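Local coordinates for glycerol trinitrate reductase (Agrobacterium tumefaciens, PDB 5EPD), which probably works as an FMN-dependent oxidoreductase of the Old Yellow Enzyme family, reducing glycerol trinitrate, and is caught here without its flavin, at residues D191-N199 / I240-S250; V222-T233 / T265-L274. All blocks are in the same frame, centred on the assembly; numbering follows the deposited sequence.

Interaction 1 of 2, residues D191-N199 / I240-S250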
loop_
_atom_site.group_PDB
_atom_site.type_symbol
_atom_site.label_atom_id
_atom_site.label_comp_id
_atom_site.label_asym_id
_atom_site.label_seq_id
_atom_site.Cartn_x
_atom_site.Cartn_y
_atom_site.Cartn_z
ATOM N N ASP A 191 11.559 7.340 3.527
ATOM C CA ASP A 191 11.235 8.133 4.713
ATOM C C ASP A 191 10.399 7.341 5.731
ATOM O O ASP A 191 10.110 7.834 6.812
ATOM C CB ASP A 191 10.506 9.411 4.274
ATOM C CG ASP A 191 11.300 10.193 3.240
ATOM O OD1 ASP A 191 12.441 10.558 3.569
ATOM O OD2 ASP A 191 10.836 10.394 2.085
ATOM N N GLY A 192 10.021 6.118 5.363
ATOM C CA GLY A 192 9.302 5.199 6.238
ATOM C C GLY A 192 8.648 4.108 5.390
ATOM O O GLY A 192 8.890 4.027 4.180
ATOM N N VAL A 193 7.810 3.292 6.027
ATOM C CA VAL A 193 7.062 2.239 5.338
ATOM C C VAL A 193 5.584 2.227 5.691
ATOM O O VAL A 193 5.154 2.785 6.719
ATOM C CB VAL A 193 7.595 0.837 5.667
ATOM C CG1 VAL A 193 9.062 0.725 5.262
ATOM C CG2 VAL A 193 7.394 0.527 7.152
ATOM N N GLU A 194 4.823 1.556 4.833
ATOM C CA GLU A 194 3.404 1.336 5.056
ATOM C C GLU A 194 3.114 -0.167 4.913
ATOM O O GLU A 194 3.199 -0.727 3.845
ATOM C CB GLU A 194 2.567 2.131 4.058
ATOM C CG GLU A 194 1.093 1.934 4.315
ATOM C CD GLU A 194 0.214 2.687 3.369
ATOM O OE1 GLU A 194 -0.399 2.021 2.498
ATOM O OE2 GLU A 194 0.127 3.927 3.514
ATOM N N VAL A 195 2.768 -0.812 6.010
ATOM C CA VAL A 195 2.413 -2.232 6.020
ATOM C C VAL A 195 1.106 -2.413 5.225
ATOM O O VAL A 195 0.092 -1.755 5.525
ATOM C CB VAL A 195 2.283 -2.732 7.498
ATOM C CG1 VAL A 195 1.756 -4.167 7.584
ATOM C CG2 VAL A 195 3.635 -2.627 8.202
ATOM N N HIS A 196 1.112 -3.270 4.202
ATOM C CA HIS A 196 -0.143 -3.502 3.462
ATOM C C HIS A 196 -1.078 -4.483 4.244
ATOM O O HIS A 196 -0.967 -5.734 4.140
ATOM C CB HIS A 196 0.122 -3.978 2.014
ATOM C CG HIS A 196 -1.029 -3.747 1.063
ATOM N ND1 HIS A 196 -2.317 -3.461 1.482
ATOM C CD2 HIS A 196 -1.077 -3.787 -0.291
ATOM C CE1 HIS A 196 -3.100 -3.309 0.429
ATOM N NE2 HIS A 196 -2.371 -3.503 -0.662
ATOM N N GLY A 197 -1.999 -3.895 5.022
ATOM C CA GLY A 197 -2.950 -4.665 5.836
ATOM C C GLY A 197 -4.350 -4.741 5.229
ATOM O O GLY A 197 -5.309 -5.132 5.926
ATOM N N ALA A 198 -4.451 -4.432 3.920
ATOM C CA ALA A 198 -5.740 -4.235 3.209
ATOM C C ALA A 198 -5.879 -5.084 1.963
ATOM O O ALA A 198 -4.967 -5.848 1.588
ATOM C CB ALA A 198 -5.887 -2.765 2.812
ATOM N N ASN A 199 -7.056 -4.935 1.340
ATOM C CA ASN A 199 -7.307 -5.289 -0.064
ATOM C C ASN A 199 -7.129 -6.773 -0.352
ATOM O O ASN A 199 -6.721 -7.174 -1.464
ATOM C CB ASN A 199 -6.451 -4.414 -1.004
ATOM C CG ASN A 199 -6.692 -2.904 -0.799
ATOM O OD1 ASN A 199 -7.628 -2.479 -0.103
ATOM N ND2 ASN A 199 -5.844 -2.087 -1.419
ATOM N N ILE A 240 12.528 -0.012 13.054
ATOM C CA ILE A 240 12.844 1.302 12.469
ATOM C C ILE A 240 12.246 2.511 13.175
ATOM O O ILE A 240 12.604 3.633 12.844
ATOM C CB ILE A 240 12.425 1.367 10.981
ATOM C CG1 ILE A 240 10.899 1.421 10.817
ATOM C CG2 ILE A 240 12.992 0.174 10.220
ATOM C CD1 ILE A 240 10.448 1.634 9.384
ATOM N N GLY A 241 11.343 2.288 14.126
ATOM C CA GLY A 241 10.657 3.359 14.836
ATOM C C GLY A 241 9.175 3.406 14.470
ATOM O O GLY A 241 8.809 3.220 13.310
ATOM N N PRO A 242 8.302 3.649 15.455
ATOM C CA PRO A 242 6.880 3.827 15.151
ATOM C C PRO A 242 6.634 5.051 14.298
ATOM O O PRO A 242 5.648 5.101 13.546
ATOM C CB PRO A 242 6.215 4.023 16.514
ATOM C CG PRO A 242 7.272 3.889 17.547
ATOM C CD PRO A 242 8.598 3.641 16.896
ATOM N N GLU A 243 7.520 6.035 14.452
ATOM C CA GLU A 243 7.450 7.307 13.731
ATOM C C GLU A 243 7.820 7.177 12.238
ATOM O O GLU A 243 7.709 8.127 11.507
ATOM C CB GLU A 243 8.326 8.383 14.429
ATOM C CG GLU A 243 9.835 8.401 14.080
ATOM C CD GLU A 243 10.650 7.238 14.653
ATOM O OE1 GLU A 243 10.238 6.659 15.682
ATOM O OE2 GLU A 243 11.728 6.917 14.082
ATOM N N ARG A 244 8.298 6.025 11.801
ATOM C CA ARG A 244 8.451 5.768 10.376
ATOM C C ARG A 244 7.545 4.611 9.913
ATOM O O ARG A 244 7.670 4.137 8.775
ATOM C CB ARG A 244 9.900 5.446 10.075
ATOM C CG ARG A 244 10.875 6.613 10.226
ATOM C CD ARG A 244 12.133 6.118 10.916
ATOM N NE ARG A 244 13.368 6.325 10.166
ATOM C CZ ARG A 244 14.430 5.518 10.222
ATOM N NH1 ARG A 244 14.423 4.401 10.955
ATOM N NH2 ARG A 244 15.509 5.815 9.514
ATOM N N THR A 245 6.622 4.181 10.783
ATOM C CA THR A 245 5.701 3.085 10.471
ATOM C C THR A 245 4.260 3.581 10.268
ATOM O O THR A 245 3.736 4.359 11.068
ATOM C CB THR A 245 5.714 2.008 11.570
ATOM O OG1 THR A 245 7.061 1.579 11.788
ATOM C CG2 THR A 245 4.855 0.791 11.172
ATOM N N GLY A 246 3.651 3.138 9.166
ATOM C CA GLY A 246 2.228 3.318 8.927
ATOM C C GLY A 246 1.662 1.962 8.554
ATOM O O GLY A 246 2.414 1.019 8.294
ATOM N N ILE A 247 0.339 1.863 8.542
ATOM C CA ILE A 247 -0.325 0.684 8.045
ATOM C C ILE A 247 -1.521 1.166 7.230
ATOM O O ILE A 247 -2.101 2.230 7.539
ATOM C CB ILE A 247 -0.759 -0.235 9.215
ATOM C CG1 ILE A 247 -1.333 -1.545 8.706
ATOM C CG2 ILE A 247 -1.779 0.460 10.111
ATOM C CD1 ILE A 247 -1.641 -2.509 9.820
ATOM N N ARG A 248 -1.861 0.407 6.179
ATOM C CA ARG A 248 -3.129 0.581 5.442
ATOM C C ARG A 248 -4.113 -0.536 5.801
ATOM O O ARG A 248 -3.705 -1.684 5.840
ATOM C CB ARG A 248 -2.868 0.538 3.933
ATOM C CG ARG A 248 -4.041 0.965 3.059
ATOM C CD ARG A 248 -3.672 1.016 1.567
ATOM N NE ARG A 248 -4.224 2.206 0.896
ATOM C CZ ARG A 248 -4.576 2.279 -0.393
ATOM N NH1 ARG A 248 -4.462 1.222 -1.182
ATOM N NH2 ARG A 248 -5.064 3.422 -0.901
ATOM N N ILE A 249 -5.393 -0.195 6.028
ATOM C CA ILE A 249 -6.476 -1.166 6.226
ATOM C C ILE A 249 -7.715 -0.801 5.413
ATOM O O ILE A 249 -7.923 0.350 5.040
ATOM C CB ILE A 249 -6.928 -1.262 7.707
ATOM C CG1 ILE A 249 -7.498 0.082 8.176
ATOM C CG2 ILE A 249 -5.754 -1.699 8.575
ATOM C CD1 ILE A 249 -7.962 0.154 9.615
ATOM N N SER A 250 -8.550 -1.795 5.187
ATOM C CA SER A 250 -9.768 -1.648 4.409
ATOM C C SER A 250 -10.875 -2.462 5.099
ATOM O O SER A 250 -11.139 -3.615 4.697
ATOM C CB SER A 250 -9.526 -2.198 2.992
ATOM O OG SER A 250 -9.162 -3.587 3.010
HETATM O O HOH W 1 -7.991 -4.702 6.022
HETATM O O HOH W 2 -10.660 -3.518 0.159
#

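Interaction 2 of 2, residues V222-T233 / T265-L274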
loop_
_atom_site.group_PDB
_atom_site.type_symbol
_atom_site.label_atom_id
_atom_site.label_comp_id
_atom_site.label_asym_id
_atom_site.label_seq_id
_atom_site.Cartn_x
_atom_site.Cartn_y
_atom_site.Cartn_z
ATOM N N VAL A 222 -11.596 -12.473 17.349
ATOM C CA VAL A 222 -11.131 -11.141 16.981
ATOM C C VAL A 222 -9.630 -11.044 17.219
ATOM O O VAL A 222 -8.870 -10.671 16.330
ATOM C CB VAL A 222 -11.860 -10.064 17.809
ATOM C CG1 VAL A 222 -11.165 -8.702 17.700
ATOM C CG2 VAL A 222 -13.328 -9.996 17.382
ATOM N N GLU A 223 -9.227 -11.424 18.422
ATOM C CA GLU A 223 -7.869 -11.222 18.914
ATOM C C GLU A 223 -6.866 -12.102 18.187
ATOM O O GLU A 223 -5.764 -11.674 17.879
ATOM C CB GLU A 223 -7.809 -11.489 20.435
ATOM C CG GLU A 223 -8.653 -10.532 21.305
ATOM C CD GLU A 223 -10.153 -10.889 21.459
ATOM O OE1 GLU A 223 -10.639 -11.892 20.879
ATOM O OE2 GLU A 223 -10.869 -10.144 22.182
ATOM N N ASN A 224 -7.262 -13.337 17.913
ATOM C CA ASN A 224 -6.424 -14.250 17.190
ATOM C C ASN A 224 -6.272 -13.899 15.735
ATOM O O ASN A 224 -5.153 -13.932 15.223
ATOM C CB ASN A 224 -6.997 -15.646 17.297
ATOM C CG ASN A 224 -6.666 -16.279 18.616
ATOM O OD1 ASN A 224 -6.177 -15.600 19.530
ATOM N ND2 ASN A 224 -6.886 -17.586 18.722
ATOM N N ARG A 225 -7.394 -13.604 15.066
ATOM C CA ARG A 225 -7.391 -13.192 13.647
ATOM C C ARG A 225 -6.505 -11.954 13.419
ATOM O O ARG A 225 -5.829 -11.813 12.388
ATOM C CB ARG A 225 -8.829 -12.923 13.158
ATOM C CG ARG A 225 -9.579 -14.186 12.751
ATOM C CD ARG A 225 -10.818 -13.865 11.919
ATOM N NE ARG A 225 -11.659 -12.958 12.679
ATOM C CZ ARG A 225 -12.517 -13.334 13.626
ATOM N NH1 ARG A 225 -12.699 -14.624 13.918
ATOM N NH2 ARG A 225 -13.214 -12.413 14.286
ATOM N N ALA A 226 -6.506 -11.080 14.419
ATOM C CA ALA A 226 -5.762 -9.836 14.383
ATOM C C ALA A 226 -4.276 -9.991 14.715
ATOM O O ALA A 226 -3.523 -9.027 14.564
ATOM C CB ALA A 226 -6.401 -8.844 15.347
ATOM N N ARG A 227 -3.845 -11.186 15.130
ATOM C CA ARG A 227 -2.491 -11.370 15.700
ATOM C C ARG A 227 -1.360 -11.198 14.714
ATOM O O ARG A 227 -0.342 -10.622 15.055
ATOM C CB ARG A 227 -2.331 -12.743 16.373
ATOM C CG ARG A 227 -1.013 -12.905 17.151
ATOM C CD ARG A 227 -0.936 -14.243 17.877
ATOM N NE ARG A 227 -2.235 -14.663 18.443
ATOM C CZ ARG A 227 -2.802 -14.174 19.565
ATOM N NH1 ARG A 227 -2.217 -13.209 20.272
ATOM N NH2 ARG A 227 -3.981 -14.641 19.996
ATOM N N LEU A 228 -1.496 -11.723 13.511
ATOM C CA LEU A 228 -0.382 -11.586 12.570
ATOM C C LEU A 228 -0.195 -10.118 12.198
ATOM O O LEU A 228 0.925 -9.607 12.276
ATOM C CB LEU A 228 -0.576 -12.441 11.327
ATOM C CG LEU A 228 0.608 -12.516 10.364
ATOM C CD1 LEU A 228 1.818 -13.143 11.042
ATOM C CD2 LEU A 228 0.213 -13.280 9.118
ATOM N N MET A 229 -1.282 -9.426 11.848
ATOM C CA MET A 229 -1.192 -8.009 11.441
ATOM C C MET A 229 -0.472 -7.178 12.501
ATOM O O MET A 229 0.427 -6.393 12.185
ATOM C CB MET A 229 -2.595 -7.406 11.161
ATOM C CG MET A 229 -2.583 -5.967 10.601
ATOM S SD MET A 229 -4.239 -5.305 10.278
ATOM C CE MET A 229 -4.793 -6.375 8.940
ATOM N N LEU A 230 -0.880 -7.364 13.757
ATOM C CA LEU A 230 -0.327 -6.622 14.872
ATOM C C LEU A 230 1.122 -7.027 15.157
ATOM O O LEU A 230 1.957 -6.161 15.441
ATOM C CB LEU A 230 -1.205 -6.817 16.118
ATOM C CG LEU A 230 -2.643 -6.281 16.044
ATOM C CD1 LEU A 230 -3.371 -6.667 17.326
ATOM C CD2 LEU A 230 -2.682 -4.768 15.832
ATOM N N GLU A 231 1.422 -8.319 15.072
ATOM C CA GLU A 231 2.799 -8.787 15.230
ATOM C C GLU A 231 3.692 -8.203 14.173
ATOM O O GLU A 231 4.831 -7.822 14.458
ATOM C CB GLU A 231 2.886 -10.314 15.181
ATOM C CG GLU A 231 2.532 -10.937 16.528
ATOM C CD GLU A 231 2.462 -12.443 16.491
ATOM O OE1 GLU A 231 2.731 -13.015 15.414
ATOM O OE2 GLU A 231 2.129 -13.039 17.539
ATOM N N VAL A 232 3.184 -8.138 12.942
ATOM C CA VAL A 232 3.981 -7.615 11.829
ATOM C C VAL A 232 4.257 -6.109 12.038
ATOM O O VAL A 232 5.401 -5.672 11.990
ATOM C CB VAL A 232 3.331 -7.922 10.452
ATOM C CG1 VAL A 232 3.942 -7.057 9.353
ATOM C CG2 VAL A 232 3.490 -9.394 10.091
ATOM N N THR A 233 3.222 -5.327 12.309
ATOM C CA THR A 233 3.394 -3.898 12.576
ATOM C C THR A 233 4.284 -3.609 13.817
ATOM O O THR A 233 5.062 -2.655 13.835
ATOM C CB THR A 233 2.010 -3.212 12.737
ATOM O OG1 THR A 233 1.131 -3.637 11.689
ATOM C CG2 THR A 233 2.127 -1.691 12.710
ATOM N N THR A 265 -16.294 -4.611 15.124
ATOM C CA THR A 265 -15.611 -5.218 16.265
ATOM C C THR A 265 -14.161 -5.525 15.904
ATOM O O THR A 265 -13.233 -5.236 16.669
ATOM C CB THR A 265 -16.304 -6.533 16.695
ATOM O OG1 THR A 265 -17.692 -6.274 16.957
ATOM C CG2 THR A 265 -15.640 -7.114 17.940
ATOM N N GLN A 266 -13.981 -6.114 14.724
ATOM C CA GLN A 266 -12.661 -6.539 14.264
ATOM C C GLN A 266 -11.709 -5.354 14.193
ATOM O O GLN A 266 -10.539 -5.462 14.642
ATOM C CB GLN A 266 -12.759 -7.227 12.898
ATOM C CG GLN A 266 -11.471 -7.892 12.411
ATOM C CD GLN A 266 -10.984 -9.022 13.306
ATOM O OE1 GLN A 266 -11.567 -10.129 13.332
ATOM N NE2 GLN A 266 -9.888 -8.766 14.037
ATOM N N TYR A 267 -12.190 -4.230 13.634
ATOM C CA TYR A 267 -11.282 -3.101 13.297
ATOM C C TYR A 267 -11.192 -2.035 14.385
ATOM O O TYR A 267 -10.207 -1.297 14.430
ATOM C CB TYR A 267 -11.581 -2.516 11.904
ATOM C CG TYR A 267 -10.985 -3.380 10.804
ATOM C CD1 TYR A 267 -11.677 -4.492 10.319
ATOM C CD2 TYR A 267 -9.719 -3.117 10.285
ATOM C CE1 TYR A 267 -11.122 -5.324 9.359
ATOM C CE2 TYR A 267 -9.154 -3.938 9.312
ATOM C CZ TYR A 267 -9.863 -5.043 8.858
ATOM O OH TYR A 267 -9.341 -5.881 7.910
ATOM N N ASP A 268 -12.202 -1.970 15.263
ATOM C CA ASP A 268 -12.082 -1.219 16.522
ATOM C C ASP A 268 -10.961 -1.826 17.371
ATOM O O ASP A 268 -10.136 -1.091 17.945
ATOM C CB ASP A 268 -13.374 -1.284 17.343
ATOM C CG ASP A 268 -14.478 -0.444 16.772
ATOM O OD1 ASP A 268 -14.222 0.405 15.888
ATOM O OD2 ASP A 268 -15.619 -0.633 17.223
ATOM N N TYR A 269 -10.956 -3.163 17.458
ATOM C CA TYR A 269 -9.891 -3.891 18.160
ATOM C C TYR A 269 -8.497 -3.606 17.583
ATOM O O TYR A 269 -7.580 -3.171 18.306
ATOM C CB TYR A 269 -10.141 -5.412 18.141
ATOM C CG TYR A 269 -9.027 -6.155 18.858
ATOM C CD1 TYR A 269 -8.981 -6.181 20.250
ATOM C CD2 TYR A 269 -7.982 -6.777 18.150
ATOM C CE1 TYR A 269 -7.957 -6.832 20.931
ATOM C CE2 TYR A 269 -6.947 -7.434 18.825
ATOM C CZ TYR A 269 -6.939 -7.461 20.222
ATOM O OH TYR A 269 -5.938 -8.107 20.943
ATOM N N ILE A 270 -8.358 -3.866 16.276
ATOM C CA ILE A 270 -7.101 -3.639 15.541
ATOM C C ILE A 270 -6.599 -2.202 15.696
ATOM O O ILE A 270 -5.412 -1.988 15.947
ATOM C CB ILE A 270 -7.227 -4.026 14.037
ATOM C CG1 ILE A 270 -7.147 -5.551 13.890
ATOM C CG2 ILE A 270 -6.114 -3.388 13.193
ATOM C CD1 ILE A 270 -7.892 -6.101 12.690
ATOM N N VAL A 271 -7.476 -1.216 15.550
ATOM C CA VAL A 271 -7.014 0.192 15.681
ATOM C C VAL A 271 -6.650 0.548 17.129
ATOM O O VAL A 271 -5.677 1.251 17.340
ATOM C CB VAL A 271 -7.988 1.219 15.038
ATOM C CG1 VAL A 271 -7.612 2.666 15.392
ATOM C CG2 VAL A 271 -7.993 1.044 13.518
ATOM N N ASP A 272 -7.388 0.039 18.112
ATOM C CA ASP A 272 -6.968 0.170 19.522
ATOM C C ASP A 272 -5.533 -0.322 19.712
ATOM O O ASP A 272 -4.686 0.352 20.291
ATOM C CB ASP A 272 -7.871 -0.662 20.454
ATOM C CG ASP A 272 -9.242 -0.047 20.667
ATOM O OD1 ASP A 272 -9.373 1.200 20.557
ATOM O OD2 ASP A 272 -10.189 -0.834 20.948
ATOM N N LYS A 273 -5.283 -1.529 19.236
ATOM C CA LYS A 273 -3.964 -2.126 19.348
ATOM C C LYS A 273 -2.888 -1.390 18.529
ATOM O O LYS A 273 -1.731 -1.275 18.962
ATOM C CB LYS A 273 -4.062 -3.586 18.937
ATOM C CG LYS A 273 -4.769 -4.424 19.990
ATOM C CD LYS A 273 -3.800 -4.749 21.124
ATOM C CE LYS A 273 -4.401 -5.690 22.153
ATOM N NZ LYS A 273 -4.884 -4.967 23.361
ATOM N N LEU A 274 -3.264 -0.900 17.350
ATOM C CA LEU A 274 -2.326 -0.127 16.534
ATOM C C LEU A 274 -1.971 1.146 17.255
ATOM O O LEU A 274 -0.798 1.493 17.323
ATOM C CB LEU A 274 -2.895 0.207 15.153
ATOM C CG LEU A 274 -2.952 -0.968 14.193
ATOM C CD1 LEU A 274 -3.901 -0.620 13.045
ATOM C CD2 LEU A 274 -1.553 -1.339 13.705
#

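Interaction 1 of 2, residues D191-N199 / I240-S250
The carboxylate of Glu-194 and the guanidinium of Arg-248 lie obliquely, planes 26° apart, with OE1 of Glu-194 well out of the guanidinium plane, 4.2 Å from NE of Arg-248. No N-H of Arg-248 points at that oxygen, which takes a weak hydrogen bond from Gln-120 NE2. ND2 of Asn-199 comes within 3.6 Å of NH1 of Arg-248, a contact of two nitrogens, with the planes 69° apart. The His-196 ring has Ala-198 CB and Asn-199 CG at its edge, while the rings of Trp-122 (nearly parallel) and Tyr-201 (edge-to-face) pack against it.

Glu-194, His-196 and Arg-248 sit on neighbouring parallel strands, 193-196 and 245-249, of the TIM barrel, with Asn-199 in the loop beyond. Four regular backbone bonds join the strands, from Val-193 N to Arg-244 O (2.9 Å) up to Arg-248 N to Val-195 O (3.0 Å).

Glu-194 and Arg-248 face the barrel interior. CG of Glu-194 stands anti to its N (chi1 -178°) and the chain runs out straight, laying OE1 3.2 Å from CB of Arg-248, while OE2 is hydrogen-bonded to Tyr-281 OH and His-283 ND1. On the outer face Val-195 CB meets Ile-247 CG1 at 4.0 Å, and Val-193 CG2 touches Ile-240 CD1.

Beyond the strands, a water accepts from Ser-250 N and donates to Gly-197 O, and Asn-199 N gives a nearly straight 3.0 Å bond to Ser-250 OG.

Interaction 2 of 2, residues V222-T233 / T265-L274
Tyr-269 reaches from helix 265-274 across to the first turn of segment 222-233. Its CB lies 3.5 Å from CG1 of Val-222, and the same methyl stays against CG and CD2 of the ring. Farther out, CE2 meets CB of Ala-226 at 3.8 Å, that methyl lying at the ring edge near its plane. CZ and OH finish against CG of Glu-223, whose chain crosses the tyrosine at about a right angle. With CG anti to the backbone N (chi1 179°), the ring is swung over to the other helix, and CG of Lys-273, one turn on, lies over the outer part of one face.

Beside this apolar patch Gln-266 supplies the polar link. Its NE2 donates an almost straight 3.2 Å bond to Val-222 O, which also takes the helical N-H of Ala-226 from the opposite face of its plane. Its OE1 is gripped side-on by Arg-225, through NE at 2.9 Å and NH2 at 3.0 Å, with amide and guanidinium planes 84° apart. Three bonds thus fix the rotation of the amide.

Leu-230 is a knob in the hole formed by Tyr-269, Ile-270, Lys-273 and Leu-274; its CD1 comes within 3.5 Å of Lys-273 CB. On the side toward the barrel strands, Met-229 SD meets CG2 of Ile-270 and Thr-233 CG2 meets CD2 of Leu-274. Helix 227-233 and helix 265-274 run side by side at 18°, as expected of consecutive outer helices in a TIM barrel.

In the fold
Interaction 1 belongs to the barrel wall and is almost wholly buried; interaction 2 lies about 14 Å away, centre to centre, in the outer helical layer and is only partly buried. Their segments alternate along the chain, with strand 245-249 following helix 227-240 and preceding helix 263-276. The two meet on the outer face of that strand, where Ile-247 packs on Met-229 and Thr-233, and Ile-249 on Tyr-267. Backbone hydrogen bonding dominates interaction 1, with charged side chains turned into the barrel. Interaction 2 relies on side chains: methionine, threonine, isoleucine and leucine contacts toward the barrel, a leucine knob and a tyrosine nearer solvent, and a glutamine-arginine link at one end.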